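Local coordinates for ABC-type branched-chain amino acid transport systems periplasmic component-like protein (Thermomonospora curvata, PDB 4N03) that probably binds a fatty acid as the substrate-binding component of an ABC transporter, and carries palmitic acid in this crystal, at residues Lys32-Gly37 with Gly68-Arg73; Arg118-Lys123 with Ser138-Val143; Asp149-Asn154 with Arg368-Ile373; His173-Gly178 with Glu201-Pro206; Pro289-Leu294 with Gly310-Tyr315. All blocks are in the same frame, centred on the assembly; numbering follows the deposited sequence.

Overall arrangement
From the N terminus, contact 1 comes first, closing a loop that holds helix 47-66 and bringing the start of strand 33-40 against the turn before strand 74-81. Contact 2 follows separately, joining the end of helix 109-122 to the loop after strand 126-129 at the far edge of the same four-stranded sheet. Contact 3 spans 213 residues, tying helix 148-161 to strand 370-375 of the seven-stranded sheet. Contacts 4 and 5 both fall within that span, one after the other, and none cross. Contact 4 pairs two strands of the larger sheet, and its His173 touches Met152 of contact 3. Contact 5 packs helices 289-301 and 309-330, the latter against helix 47-66.

Contact 1. Residues Lys32-Gly37 with Gly68-Arg73; sequences KTIKLG and GGVCGR
Ile34 and Arg73 meet with their side chains at about a right angle, the isoleucine lying across the aliphatic part of the arginine. Ile34 CG1 is 3.9 Å from Arg73 CB, and it also touches Arg73 CD. Arg73 has its CG beside the backbone N and anti to the carbonyl carbon (chi1 -68°), which sets CG against the peptide joining Lys32 and Thr33, 3.8 Å from Thr33 N. Beyond it the chain runs extended, leading the guanidinium past the isoleucine to Asp21, Gln25 and the carbonyl of Thr30. Arginine therefore serves twice, with methylenes for packing and a charged end for polar partners. The tip of Ile34 reaches on to Val70, with CD1 4.0 Å from Val70 CB. An alanine here lacks CG1 and CD1, which would probably leave a gap beside Arg73 CB and CD and Val70 CB. In the backbone, Arg73 CA makes a CA-H...O contact of 3.3 Å with Lys32 O. Val70 to Arg73 form a type I' turn, closed by Val70 N to Arg73 O and Arg73 N to Val70 O, and Gly72 suits its positive phi. The turn leads from helix 47-66, whose Val64 touches Val70, into strand 74-81, which pairs with strand 33-40. Leu334 of strand 333-334 packs on Ile34 and Arg73, and a disulfide joins Cys71 to Cys329.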
# COMPACT_ATOMS: atom_id res chain seq x y z
N LYS A 32 -12.25 -22.28 -19.16
CA LYS A 32 -11.72 -22.97 -17.97
C LYS A 32 -10.82 -22.13 -17.07
O LYS A 32 -10.46 -22.58 -16.00
CB LYS A 32 -10.95 -24.24 -18.37
CG LYS A 32 -11.83 -25.34 -18.94
CD LYS A 32 -11.00 -26.53 -19.39
CE LYS A 32 -10.55 -26.42 -20.85
NZ LYS A 32 -9.26 -25.70 -21.05
N THR A 33 -10.51 -20.88 -17.50
CA THR A 33 -9.48 -20.07 -16.82
C THR A 33 -9.82 -18.59 -16.82
O THR A 33 -10.42 -18.10 -17.74
CB THR A 33 -8.10 -20.19 -17.49
OG1 THR A 33 -8.13 -19.67 -18.82
CG2 THR A 33 -7.67 -21.61 -17.57
N ILE A 34 -9.39 -17.95 -15.74
CA ILE A 34 -9.42 -16.49 -15.61
C ILE A 34 -7.97 -16.07 -15.33
O ILE A 34 -7.41 -16.41 -14.29
CB ILE A 34 -10.30 -16.04 -14.45
CG1 ILE A 34 -11.76 -16.44 -14.67
CG2 ILE A 34 -10.17 -14.54 -14.23
CD1 ILE A 34 -12.58 -16.44 -13.43
N LYS A 35 -7.36 -15.36 -16.28
CA LYS A 35 -6.01 -14.85 -16.14
C LYS A 35 -6.00 -13.45 -15.55
O LYS A 35 -6.72 -12.55 -16.04
CB LYS A 35 -5.32 -14.80 -17.50
CG LYS A 35 -4.99 -16.17 -18.07
CD LYS A 35 -4.21 -16.11 -19.38
CE LYS A 35 -5.05 -15.54 -20.51
NZ LYS A 35 -4.39 -15.23 -21.79
N LEU A 36 -5.21 -13.26 -14.50
CA LEU A 36 -5.04 -12.00 -13.84
C LEU A 36 -3.59 -11.60 -13.94
O LEU A 36 -2.70 -12.45 -13.93
CB LEU A 36 -5.46 -12.11 -12.37
CG LEU A 36 -6.90 -12.58 -12.15
CD1 LEU A 36 -7.16 -12.70 -10.67
CD2 LEU A 36 -7.89 -11.62 -12.78
N GLY A 37 -3.32 -10.30 -14.01
CA GLY A 37 -1.96 -9.80 -14.07
C GLY A 37 -1.49 -9.20 -12.77
O GLY A 37 -2.25 -8.52 -12.08
N GLY A 68 -12.67 -25.00 -6.30
CA GLY A 68 -13.36 -25.07 -7.60
C GLY A 68 -13.25 -23.82 -8.46
O GLY A 68 -13.89 -23.78 -9.51
N GLY A 69 -12.38 -22.89 -8.10
CA GLY A 69 -12.23 -21.66 -8.87
C GLY A 69 -13.45 -20.77 -8.75
O GLY A 69 -14.14 -20.76 -7.76
N VAL A 70 -13.65 -19.93 -9.75
CA VAL A 70 -14.77 -18.96 -9.86
C VAL A 70 -15.54 -19.30 -11.13
O VAL A 70 -14.95 -19.38 -12.20
CB VAL A 70 -14.33 -17.49 -9.95
CG1 VAL A 70 -15.54 -16.59 -10.09
CG2 VAL A 70 -13.55 -17.13 -8.69
N CYS A 71 -16.84 -19.54 -11.01
CA CYS A 71 -17.63 -19.80 -12.23
C CYS A 71 -17.03 -21.06 -12.92
O CYS A 71 -17.02 -21.15 -14.13
CB CYS A 71 -17.68 -18.48 -13.11
SG CYS A 71 -19.38 -17.86 -13.33
N GLY A 72 -16.48 -22.02 -12.13
CA GLY A 72 -15.83 -23.20 -12.66
C GLY A 72 -14.51 -22.99 -13.40
O GLY A 72 -13.99 -23.90 -14.10
N ARG A 73 -13.94 -21.80 -13.24
CA ARG A 73 -12.74 -21.43 -13.90
C ARG A 73 -11.60 -21.23 -12.88
O ARG A 73 -11.78 -20.68 -11.80
CB ARG A 73 -12.96 -20.13 -14.68
CG ARG A 73 -13.91 -20.31 -15.87
CD ARG A 73 -14.33 -18.97 -16.44
NE ARG A 73 -15.18 -19.08 -17.61
CZ ARG A 73 -16.47 -19.38 -17.59
NH1 ARG A 73 -17.11 -19.56 -16.48
NH2 ARG A 73 -17.13 -19.42 -18.74

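Contact 2. Residues Arg118-Lys123 with Ser138-Val143; sequences RIESDK and SKYIQV
A Schellman motif ends helix 109-122 at Lys123, and the ring of Tyr140 packs against this turn. Lys123 has positive phi (58°), and its CA sits over the centre of the ring, 3.5 Å above the plane, in a CH-pi contact. The lysine side chain then runs alongside the tyrosine in the same direction, with CG 3.3 Å from Tyr140 OH; its long aliphatic stem suits this role. Glu120 comes to the edge of the ring, its CD in the ring plane and its carboxylate turned 67° from that plane. The glutamate chain is bent at chi2, and Ser138 OG donates to its OE1 at 2.9 Å, on the syn side. Ser138 OG also accepts from Tyr140 N in an ST turn, so one hydroxyl links helix and loop. A water donates to Glu120 OE2 at 2.7 Å and accepts from Lys139 N, making a second bridge. Deeper in, Ile119 CG2 packs on Ile141 CG1 (3.8 Å) and on Tyr140 CB (4.0 Å). The loop lies beside strand 126-129, where Tyr140 and Gln142 bond to the backbone of Thr126, while Ile340 of helix 336-343 touches Lys139 and Tyr140.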
# COMPACT_ATOMS: atom_id res chain seq x y z
N ARG A 118 -4.03 4.44 -20.14
CA ARG A 118 -4.30 3.16 -20.77
C ARG A 118 -5.30 2.30 -19.95
O ARG A 118 -6.18 1.66 -20.51
CB ARG A 118 -3.01 2.37 -20.91
CG ARG A 118 -2.09 2.91 -21.98
CD ARG A 118 -0.85 2.03 -22.01
NE ARG A 118 0.18 2.52 -22.91
CZ ARG A 118 1.09 3.43 -22.59
NH1 ARG A 118 1.09 4.00 -21.37
NH2 ARG A 118 2.01 3.78 -23.51
N ILE A 119 -5.17 2.35 -18.64
CA ILE A 119 -6.09 1.64 -17.75
C ILE A 119 -7.50 2.10 -18.01
O ILE A 119 -8.45 1.31 -18.14
CB ILE A 119 -5.68 1.84 -16.28
CG1 ILE A 119 -4.51 0.92 -15.93
CG2 ILE A 119 -6.84 1.58 -15.33
CD1 ILE A 119 -3.86 1.27 -14.61
N GLU A 120 -7.64 3.43 -18.16
CA GLU A 120 -8.98 3.99 -18.38
C GLU A 120 -9.54 3.54 -19.75
O GLU A 120 -10.70 3.11 -19.86
CB GLU A 120 -8.95 5.50 -18.29
CG GLU A 120 -10.34 6.13 -18.31
CD GLU A 120 -11.05 6.00 -16.93
OE1 GLU A 120 -10.35 6.01 -15.88
OE2 GLU A 120 -12.28 5.90 -16.90
N SER A 121 -8.69 3.60 -20.77
CA SER A 121 -9.10 3.24 -22.11
C SER A 121 -9.46 1.77 -22.20
O SER A 121 -10.40 1.36 -22.86
CB SER A 121 -7.99 3.57 -23.10
OG SER A 121 -8.39 3.26 -24.42
N ASP A 122 -8.68 0.95 -21.50
CA ASP A 122 -8.82 -0.51 -21.50
C ASP A 122 -9.91 -1.00 -20.55
O ASP A 122 -10.29 -2.16 -20.58
CB ASP A 122 -7.48 -1.16 -21.15
CG ASP A 122 -6.45 -1.04 -22.23
OD1 ASP A 122 -6.82 -0.81 -23.42
OD2 ASP A 122 -5.28 -1.21 -21.91
N LYS A 123 -10.42 -0.14 -19.68
CA LYS A 123 -11.36 -0.50 -18.62
C LYS A 123 -10.77 -1.58 -17.70
O LYS A 123 -11.47 -2.50 -17.25
CB LYS A 123 -12.71 -0.94 -19.20
CG LYS A 123 -13.37 0.15 -20.05
CD LYS A 123 -14.71 -0.30 -20.59
CE LYS A 123 -15.61 0.85 -21.01
NZ LYS A 123 -14.99 1.91 -21.86
N SER A 138 -10.53 7.49 -10.82
CA SER A 138 -10.71 6.54 -11.92
C SER A 138 -11.62 5.42 -11.52
O SER A 138 -11.31 4.70 -10.55
CB SER A 138 -9.41 5.89 -12.33
OG SER A 138 -9.77 4.82 -13.25
N LYS A 139 -12.70 5.18 -12.25
CA LYS A 139 -13.62 4.09 -11.94
C LYS A 139 -12.86 2.77 -11.84
O LYS A 139 -13.27 1.92 -11.06
CB LYS A 139 -14.75 3.96 -13.00
CG LYS A 139 -15.92 3.04 -12.63
CD LYS A 139 -16.95 2.85 -13.75
CE LYS A 139 -17.92 1.72 -13.40
NZ LYS A 139 -18.96 1.54 -14.46
N TYR A 140 -11.85 2.62 -12.67
CA TYR A 140 -11.19 1.33 -12.83
C TYR A 140 -10.08 1.08 -11.85
O TYR A 140 -9.60 -0.08 -11.77
CB TYR A 140 -10.71 1.17 -14.26
CG TYR A 140 -11.85 1.22 -15.20
CD1 TYR A 140 -12.68 0.13 -15.33
CD2 TYR A 140 -12.19 2.37 -15.88
CE1 TYR A 140 -13.77 0.14 -16.15
CE2 TYR A 140 -13.35 2.39 -16.70
CZ TYR A 140 -14.12 1.24 -16.78
OH TYR A 140 -15.25 1.16 -17.58
N ILE A 141 -9.65 2.07 -11.08
CA ILE A 141 -8.56 1.91 -10.13
C ILE A 141 -9.11 1.97 -8.74
O ILE A 141 -9.75 2.97 -8.38
CB ILE A 141 -7.46 2.95 -10.33
CG1 ILE A 141 -6.91 2.89 -11.75
CG2 ILE A 141 -6.38 2.74 -9.28
CD1 ILE A 141 -5.92 3.99 -12.08
N GLN A 142 -8.94 0.91 -7.94
CA GLN A 142 -9.31 0.98 -6.53
C GLN A 142 -8.12 1.29 -5.68
O GLN A 142 -7.28 0.40 -5.46
CB GLN A 142 -9.92 -0.34 -6.07
CG GLN A 142 -10.29 -0.32 -4.59
CD GLN A 142 -11.38 0.73 -4.36
OE1 GLN A 142 -12.45 0.63 -4.95
NE2 GLN A 142 -11.12 1.69 -3.51
N VAL A 143 -8.06 2.50 -5.16
CA VAL A 143 -7.06 2.83 -4.16
C VAL A 143 -7.59 2.32 -2.85
O VAL A 143 -8.66 2.68 -2.41
CB VAL A 143 -6.81 4.34 -4.10
CG1 VAL A 143 -5.74 4.60 -3.04
CG2 VAL A 143 -6.37 4.89 -5.46
O HOH W 1 -13.09 6.48 -14.43

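Contact 3. Residues Asp149-Asn154 with Arg368-Ile373; sequences DVDMIN and RKTYII
Thr370 OG1 stands between two side chains of helix 148-161, donating to Asp151 OD1 and accepting from Asn154 ND2, each at 2.8 Å. A hydroxyl suits this place because it can give one bond and take another. Asp151 OD1 receives it on its anti lone pair. The bond from Asn154 ND2 is nearly straight (162° at the hydrogen), and the same nitrogen also donates to Arg368 O at 3.0 Å. Both acceptors lie close to the asparagine amide plane, which holds that group against rotation. Thr370 opens strand 370-375, so these bonds fasten the helix to the seven-stranded sheet. Beside the polar group, Val150 CG1 packs on Arg368 CB at 4.0 Å. Further out, Thr146 OG1 bonds to Asp151 OD1 and Ser392 OG to Asn154 OD1, fixing the groups that hold Thr370. Arg368 NH1 is held by the carbonyls of Ala395 and Tyr398. The bonds thus run in one direction, from amide to hydroxyl to carboxylate, so each group probably polarises the next, and buried polar atoms that would be costly alone satisfy one another.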
# COMPACT_ATOMS: atom_id res chain seq x y z
N ASP A 149 -1.49 11.38 2.00
CA ASP A 149 -1.74 12.66 2.65
C ASP A 149 -2.54 12.50 3.93
O ASP A 149 -2.16 13.01 4.96
CB ASP A 149 -2.33 13.70 1.71
CG ASP A 149 -3.52 13.27 0.89
OD1 ASP A 149 -4.00 12.12 1.02
OD2 ASP A 149 -3.95 14.13 0.07
N VAL A 150 -3.65 11.76 3.85
CA VAL A 150 -4.45 11.49 5.02
C VAL A 150 -3.66 10.76 6.08
O VAL A 150 -3.78 11.10 7.26
CB VAL A 150 -5.69 10.66 4.60
CG1 VAL A 150 -6.41 10.00 5.79
CG2 VAL A 150 -6.64 11.54 3.79
N ASP A 151 -2.80 9.80 5.72
CA ASP A 151 -1.96 9.15 6.72
C ASP A 151 -1.04 10.14 7.44
O ASP A 151 -0.87 10.05 8.64
CB ASP A 151 -1.11 8.04 6.13
CG ASP A 151 -1.87 6.77 5.86
OD1 ASP A 151 -2.94 6.54 6.42
OD2 ASP A 151 -1.29 5.98 5.06
N MSE A 152 -0.39 11.07 6.71
CA MSE A 152 0.44 12.06 7.37
C MSE A 152 -0.36 13.04 8.19
O MSE A 152 0.11 13.48 9.22
CB MSE A 152 1.31 12.81 6.35
CG MSE A 152 2.41 11.95 5.73
SE MSE A 152 3.74 11.41 7.03
CE MSE A 152 3.19 9.68 7.38
N ILE A 153 -1.56 13.40 7.76
CA ILE A 153 -2.37 14.30 8.59
C ILE A 153 -2.70 13.65 9.92
O ILE A 153 -2.51 14.22 11.00
CB ILE A 153 -3.64 14.72 7.82
CG1 ILE A 153 -3.26 15.61 6.62
CG2 ILE A 153 -4.56 15.49 8.74
CD1 ILE A 153 -4.37 15.73 5.61
N ASN A 154 -3.21 12.41 9.84
CA ASN A 154 -3.47 11.63 11.06
C ASN A 154 -2.21 11.48 11.90
O ASN A 154 -2.23 11.65 13.10
CB ASN A 154 -4.08 10.28 10.71
CG ASN A 154 -5.55 10.34 10.37
OD1 ASN A 154 -6.30 11.15 10.91
ND2 ASN A 154 -6.00 9.46 9.50
N ARG A 368 -10.58 6.83 5.92
CA ARG A 368 -9.65 7.83 6.47
C ARG A 368 -9.07 7.44 7.81
O ARG A 368 -8.55 8.28 8.52
CB ARG A 368 -10.26 9.25 6.49
CG ARG A 368 -10.65 9.71 5.13
CD ARG A 368 -11.01 11.19 5.14
NE ARG A 368 -11.61 11.54 3.88
CZ ARG A 368 -11.71 12.82 3.43
NH1 ARG A 368 -11.10 13.80 4.06
NH2 ARG A 368 -12.32 13.00 2.31
N LYS A 369 -9.13 6.12 8.14
CA LYS A 369 -8.62 5.64 9.40
C LYS A 369 -7.18 5.09 9.24
O LYS A 369 -6.91 4.27 8.36
CB LYS A 369 -9.53 4.55 9.92
CG LYS A 369 -10.92 5.05 10.20
CD LYS A 369 -11.81 4.12 10.97
CE LYS A 369 -13.21 4.70 11.06
NZ LYS A 369 -13.92 4.73 9.73
N THR A 370 -6.30 5.62 10.07
CA THR A 370 -4.88 5.29 10.05
C THR A 370 -4.48 4.69 11.38
O THR A 370 -4.79 5.24 12.44
CB THR A 370 -4.08 6.60 9.85
OG1 THR A 370 -4.48 7.23 8.62
CG2 THR A 370 -2.57 6.38 9.87
N TYR A 371 -3.78 3.54 11.34
CA TYR A 371 -3.07 2.99 12.50
C TYR A 371 -1.74 3.64 12.66
O TYR A 371 -1.14 4.09 11.65
CB TYR A 371 -2.75 1.50 12.31
CG TYR A 371 -3.90 0.55 12.20
CD1 TYR A 371 -4.48 0.25 10.98
CD2 TYR A 371 -4.39 -0.14 13.33
CE1 TYR A 371 -5.51 -0.65 10.86
CE2 TYR A 371 -5.42 -1.05 13.20
CZ TYR A 371 -5.96 -1.32 11.99
OH TYR A 371 -6.99 -2.24 11.92
N ILE A 372 -1.23 3.71 13.88
CA ILE A 372 0.21 3.96 14.08
C ILE A 372 0.79 2.61 14.55
O ILE A 372 0.29 2.05 15.54
CB ILE A 372 0.50 5.04 15.11
CG1 ILE A 372 -0.21 6.33 14.78
CG2 ILE A 372 2.03 5.20 15.24
CD1 ILE A 372 0.19 6.98 13.48
N ILE A 373 1.80 2.12 13.88
CA ILE A 373 2.47 0.88 14.23
C ILE A 373 3.93 1.17 14.51
O ILE A 373 4.46 2.22 14.14
CB ILE A 373 2.26 -0.24 13.16
CG1 ILE A 373 3.06 -0.01 11.92
CG2 ILE A 373 0.78 -0.44 12.89
CD1 ILE A 373 2.96 -1.13 10.94

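Contact 4. Residues His173-Gly178 with Glu201-Pro206; sequences HVYFEG and ELPIKP
Ile204 CD1 lies between Val174 and Phe176, 3.8 Å from Val174 CG1 and 3.7 Å from Phe176 CD1. Its chi1 of 59° places CG1 between the backbone N and the carbonyl carbon, in the plane of the Phe176 ring at its edge. Pro206 covers a face of that ring, with CG over its centre at 3.9 Å. Val174 CG2 and Leu202 CD1 extend this apolar layer, which Leu218 of helix 212-220 helps to cover. On the other side of the sheet, Tyr175 lays a ring face over Pro203, whose CA is 3.6 Å above the plane toward the rim. Between the layers the backbones bond in parallel register: Leu202 N to His173 O, Tyr175 N to Leu202 O, Ile204 N to Tyr175 O and Glu177 N to Ile204 O. Pro203 fits here because the N-H groups its strand gives to this pairing come from Leu202 and Ile204. At the polar edge, a water joins Tyr175 OH to Glu201 OE1, while Glu201 OE2 is salt-bridged to Lys189, and Lys205 NZ makes a 3.0 Å salt bridge to Glu177 OE1 from above the carboxylate plane. Helix 179-195 connects the two strands, a beta-alpha-beta crossover as in the lobes of periplasmic binding proteins.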
# COMPACT_ATOMS: atom_id res chain seq x y z
N HIS A 173 10.66 16.49 6.44
CA HIS A 173 10.08 15.38 5.69
C HIS A 173 10.96 15.03 4.52
O HIS A 173 11.16 15.81 3.58
CB HIS A 173 8.67 15.78 5.24
CG HIS A 173 7.85 14.61 4.78
ND1 HIS A 173 6.49 14.70 4.70
CD2 HIS A 173 8.20 13.35 4.40
CE1 HIS A 173 6.03 13.54 4.27
NE2 HIS A 173 7.04 12.70 4.08
N VAL A 174 11.56 13.85 4.60
CA VAL A 174 12.37 13.27 3.55
C VAL A 174 11.45 12.46 2.69
O VAL A 174 10.77 11.54 3.22
CB VAL A 174 13.47 12.36 4.16
CG1 VAL A 174 14.27 11.67 3.06
CG2 VAL A 174 14.41 13.14 5.08
N TYR A 175 11.38 12.70 1.37
CA TYR A 175 10.32 12.08 0.58
C TYR A 175 10.78 11.71 -0.80
O TYR A 175 11.49 12.53 -1.47
CB TYR A 175 9.08 13.05 0.54
CG TYR A 175 9.31 14.32 -0.26
CD1 TYR A 175 9.94 15.43 0.28
CD2 TYR A 175 8.94 14.36 -1.59
CE1 TYR A 175 10.20 16.57 -0.51
CE2 TYR A 175 9.20 15.51 -2.37
CZ TYR A 175 9.83 16.59 -1.83
OH TYR A 175 10.12 17.69 -2.64
N PHE A 176 10.31 10.58 -1.32
CA PHE A 176 10.51 10.22 -2.69
C PHE A 176 9.77 11.24 -3.56
O PHE A 176 8.57 11.40 -3.47
CB PHE A 176 9.95 8.83 -2.99
CG PHE A 176 10.78 7.63 -2.61
CD1 PHE A 176 12.04 7.71 -2.12
CD2 PHE A 176 10.25 6.37 -2.82
CE1 PHE A 176 12.77 6.55 -1.83
CE2 PHE A 176 10.94 5.21 -2.52
CZ PHE A 176 12.19 5.31 -2.02
N GLU A 177 10.49 11.88 -4.47
CA GLU A 177 9.92 12.84 -5.38
C GLU A 177 8.76 12.22 -6.17
O GLU A 177 8.79 11.04 -6.57
CB GLU A 177 11.03 13.39 -6.31
CG GLU A 177 11.69 12.35 -7.21
CD GLU A 177 12.61 12.85 -8.30
OE1 GLU A 177 13.09 13.98 -8.26
OE2 GLU A 177 12.85 12.07 -9.24
N GLY A 178 7.73 13.03 -6.42
CA GLY A 178 6.62 12.61 -7.23
C GLY A 178 5.44 12.07 -6.42
O GLY A 178 5.24 12.44 -5.28
N GLU A 201 11.63 20.50 3.84
CA GLU A 201 11.39 19.48 2.83
C GLU A 201 12.68 18.96 2.19
O GLU A 201 13.54 19.76 1.81
CB GLU A 201 10.54 20.11 1.70
CG GLU A 201 9.26 20.73 2.18
CD GLU A 201 8.36 21.28 1.08
OE1 GLU A 201 8.56 20.93 -0.09
OE2 GLU A 201 7.47 22.07 1.49
N LEU A 202 12.84 17.64 2.07
CA LEU A 202 14.06 17.03 1.55
C LEU A 202 13.68 16.02 0.50
O LEU A 202 13.44 14.84 0.84
CB LEU A 202 14.86 16.38 2.69
CG LEU A 202 15.63 17.30 3.62
CD1 LEU A 202 16.32 16.56 4.72
CD2 LEU A 202 16.77 17.99 2.86
N PRO A 203 13.64 16.35 -0.77
CA PRO A 203 13.33 15.38 -1.80
C PRO A 203 14.48 14.40 -2.03
O PRO A 203 15.65 14.79 -1.99
CB PRO A 203 13.13 16.21 -3.05
CG PRO A 203 13.92 17.44 -2.78
CD PRO A 203 13.80 17.71 -1.32
N ILE A 204 14.15 13.13 -2.27
CA ILE A 204 15.11 12.08 -2.57
C ILE A 204 14.53 11.25 -3.71
O ILE A 204 13.38 11.34 -4.09
CB ILE A 204 15.52 11.23 -1.36
CG1 ILE A 204 14.31 10.55 -0.75
CG2 ILE A 204 16.26 12.03 -0.32
CD1 ILE A 204 14.62 9.32 0.05
N LYS A 205 15.37 10.40 -4.23
CA LYS A 205 14.98 9.40 -5.23
C LYS A 205 15.15 7.99 -4.65
O LYS A 205 15.92 7.80 -3.73
CB LYS A 205 15.85 9.57 -6.48
CG LYS A 205 15.61 10.91 -7.21
CD LYS A 205 16.50 11.09 -8.47
CE LYS A 205 16.22 12.40 -9.28
NZ LYS A 205 16.07 13.74 -8.60
N PRO A 206 14.47 7.00 -5.25
CA PRO A 206 14.58 5.63 -4.74
C PRO A 206 15.98 5.05 -4.84
O PRO A 206 16.33 4.17 -4.07
CB PRO A 206 13.58 4.88 -5.60
CG PRO A 206 12.62 5.90 -6.06
CD PRO A 206 13.43 7.11 -6.28
O HOH W 2 10.55 20.07 -1.74

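Contact 5. Residues Pro289-Leu294 with Gly310-Tyr315; sequences PAIKKL and GVVNGY
Leu294 points from CB toward helix 309-330 and spreads its branches over three residues there. CG, set anti to the backbone N (chi1 172°), approaches Val311 CG1 at 4.1 Å. CD1 goes on to the face of Tyr315, 3.5 Å above the ring plane and offset toward the rim, close to Tyr315 CG and CD1. CD2 lies beside the root of the same tyrosine, 3.8 Å from Tyr315 CB, and also meets Val312 CA at 4.0 Å. A branched leucine suits this place because one methyl makes the CH-pi contact while the other packs against Tyr315 CB and the backbone. The two helices cross steeply, at 105° between their short axes, in the periplasmic-binding-protein fold, and Gly310 of the second touches the bound palmitic acid. One turn earlier, Ile291 CD1 meets Val312 CG1 at 3.9 Å, their side chains crossing at about a right angle. An alanine in place of Tyr315 would probably leave Leu294 CD1 beside a gap and Glu63 without its hydroxyl partner. Tyr60 also packs edge-to-face with the Tyr315 ring, and Val311 touches Ser52 and Ala56 of helix 47-66.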
# COMPACT_ATOMS: atom_id res chain seq x y z
N PRO A 289 -9.28 -12.61 14.03
CA PRO A 289 -9.26 -14.02 13.59
C PRO A 289 -8.75 -14.23 12.18
O PRO A 289 -7.98 -15.15 11.93
CB PRO A 289 -10.72 -14.45 13.74
CG PRO A 289 -11.27 -13.55 14.75
CD PRO A 289 -10.57 -12.25 14.63
N ALA A 290 -9.07 -13.33 11.25
CA ALA A 290 -8.63 -13.54 9.88
C ALA A 290 -7.13 -13.31 9.75
O ALA A 290 -6.50 -13.92 8.88
CB ALA A 290 -9.37 -12.64 8.91
N ILE A 291 -6.59 -12.42 10.58
CA ILE A 291 -5.14 -12.18 10.57
C ILE A 291 -4.39 -13.42 11.07
O ILE A 291 -3.41 -13.83 10.48
CB ILE A 291 -4.79 -10.96 11.44
CG1 ILE A 291 -5.25 -9.69 10.77
CG2 ILE A 291 -3.32 -10.88 11.80
CD1 ILE A 291 -4.41 -9.16 9.61
N LYS A 292 -4.86 -13.97 12.19
CA LYS A 292 -4.26 -15.20 12.75
C LYS A 292 -4.32 -16.37 11.75
O LYS A 292 -3.35 -17.11 11.53
CB LYS A 292 -4.97 -15.53 14.06
CG LYS A 292 -4.69 -14.55 15.17
CD LYS A 292 -5.48 -14.81 16.45
CE LYS A 292 -5.43 -13.62 17.39
NZ LYS A 292 -4.06 -13.34 17.91
N LYS A 293 -5.46 -16.53 11.10
CA LYS A 293 -5.63 -17.56 10.08
C LYS A 293 -4.67 -17.38 8.91
O LYS A 293 -4.08 -18.34 8.39
CB LYS A 293 -7.08 -17.62 9.64
CG LYS A 293 -7.45 -18.67 8.61
CD LYS A 293 -8.94 -18.59 8.28
CE LYS A 293 -9.39 -19.83 7.53
NZ LYS A 293 -10.87 -19.83 7.32
N LEU A 294 -4.54 -16.13 8.46
CA LEU A 294 -3.61 -15.80 7.38
C LEU A 294 -2.17 -16.09 7.78
O LEU A 294 -1.39 -16.62 7.01
CB LEU A 294 -3.83 -14.35 6.97
CG LEU A 294 -2.81 -13.79 5.97
CD1 LEU A 294 -2.77 -14.62 4.70
CD2 LEU A 294 -3.15 -12.35 5.65
N GLY A 310 2.97 -6.61 4.00
CA GLY A 310 2.66 -6.88 2.63
C GLY A 310 1.85 -8.15 2.43
O GLY A 310 1.04 -8.27 1.50
N VAL A 311 2.04 -9.15 3.30
CA VAL A 311 1.22 -10.36 3.25
C VAL A 311 -0.26 -9.98 3.40
O VAL A 311 -1.12 -10.48 2.69
CB VAL A 311 1.69 -11.40 4.29
CG1 VAL A 311 0.75 -12.61 4.30
CG2 VAL A 311 3.12 -11.85 4.01
N VAL A 312 -0.55 -9.17 4.41
CA VAL A 312 -1.92 -8.71 4.64
C VAL A 312 -2.47 -7.98 3.41
O VAL A 312 -3.55 -8.24 2.94
CB VAL A 312 -2.01 -7.79 5.89
CG1 VAL A 312 -3.47 -7.47 6.19
CG2 VAL A 312 -1.40 -8.46 7.10
N ASN A 313 -1.66 -7.07 2.86
CA ASN A 313 -2.05 -6.30 1.71
C ASN A 313 -2.35 -7.14 0.50
O ASN A 313 -3.35 -6.94 -0.19
CB ASN A 313 -0.94 -5.28 1.39
CG ASN A 313 -1.29 -4.39 0.22
OD1 ASN A 313 -2.34 -3.68 0.20
ND2 ASN A 313 -0.46 -4.39 -0.73
N GLY A 314 -1.49 -8.14 0.24
CA GLY A 314 -1.75 -8.98 -0.92
C GLY A 314 -2.95 -9.87 -0.74
O GLY A 314 -3.73 -10.05 -1.67
N TYR A 315 -3.11 -10.49 0.42
CA TYR A 315 -4.25 -11.36 0.64
C TYR A 315 -5.54 -10.54 0.49
O TYR A 315 -6.48 -10.99 -0.12
CB TYR A 315 -4.15 -11.98 2.03
CG TYR A 315 -4.88 -13.29 2.20
CD1 TYR A 315 -4.44 -14.43 1.58
CD2 TYR A 315 -5.97 -13.36 2.99
CE1 TYR A 315 -5.05 -15.69 1.80
CE2 TYR A 315 -6.61 -14.57 3.21
CZ TYR A 315 -6.17 -15.71 2.57
OH TYR A 315 -6.78 -16.95 2.86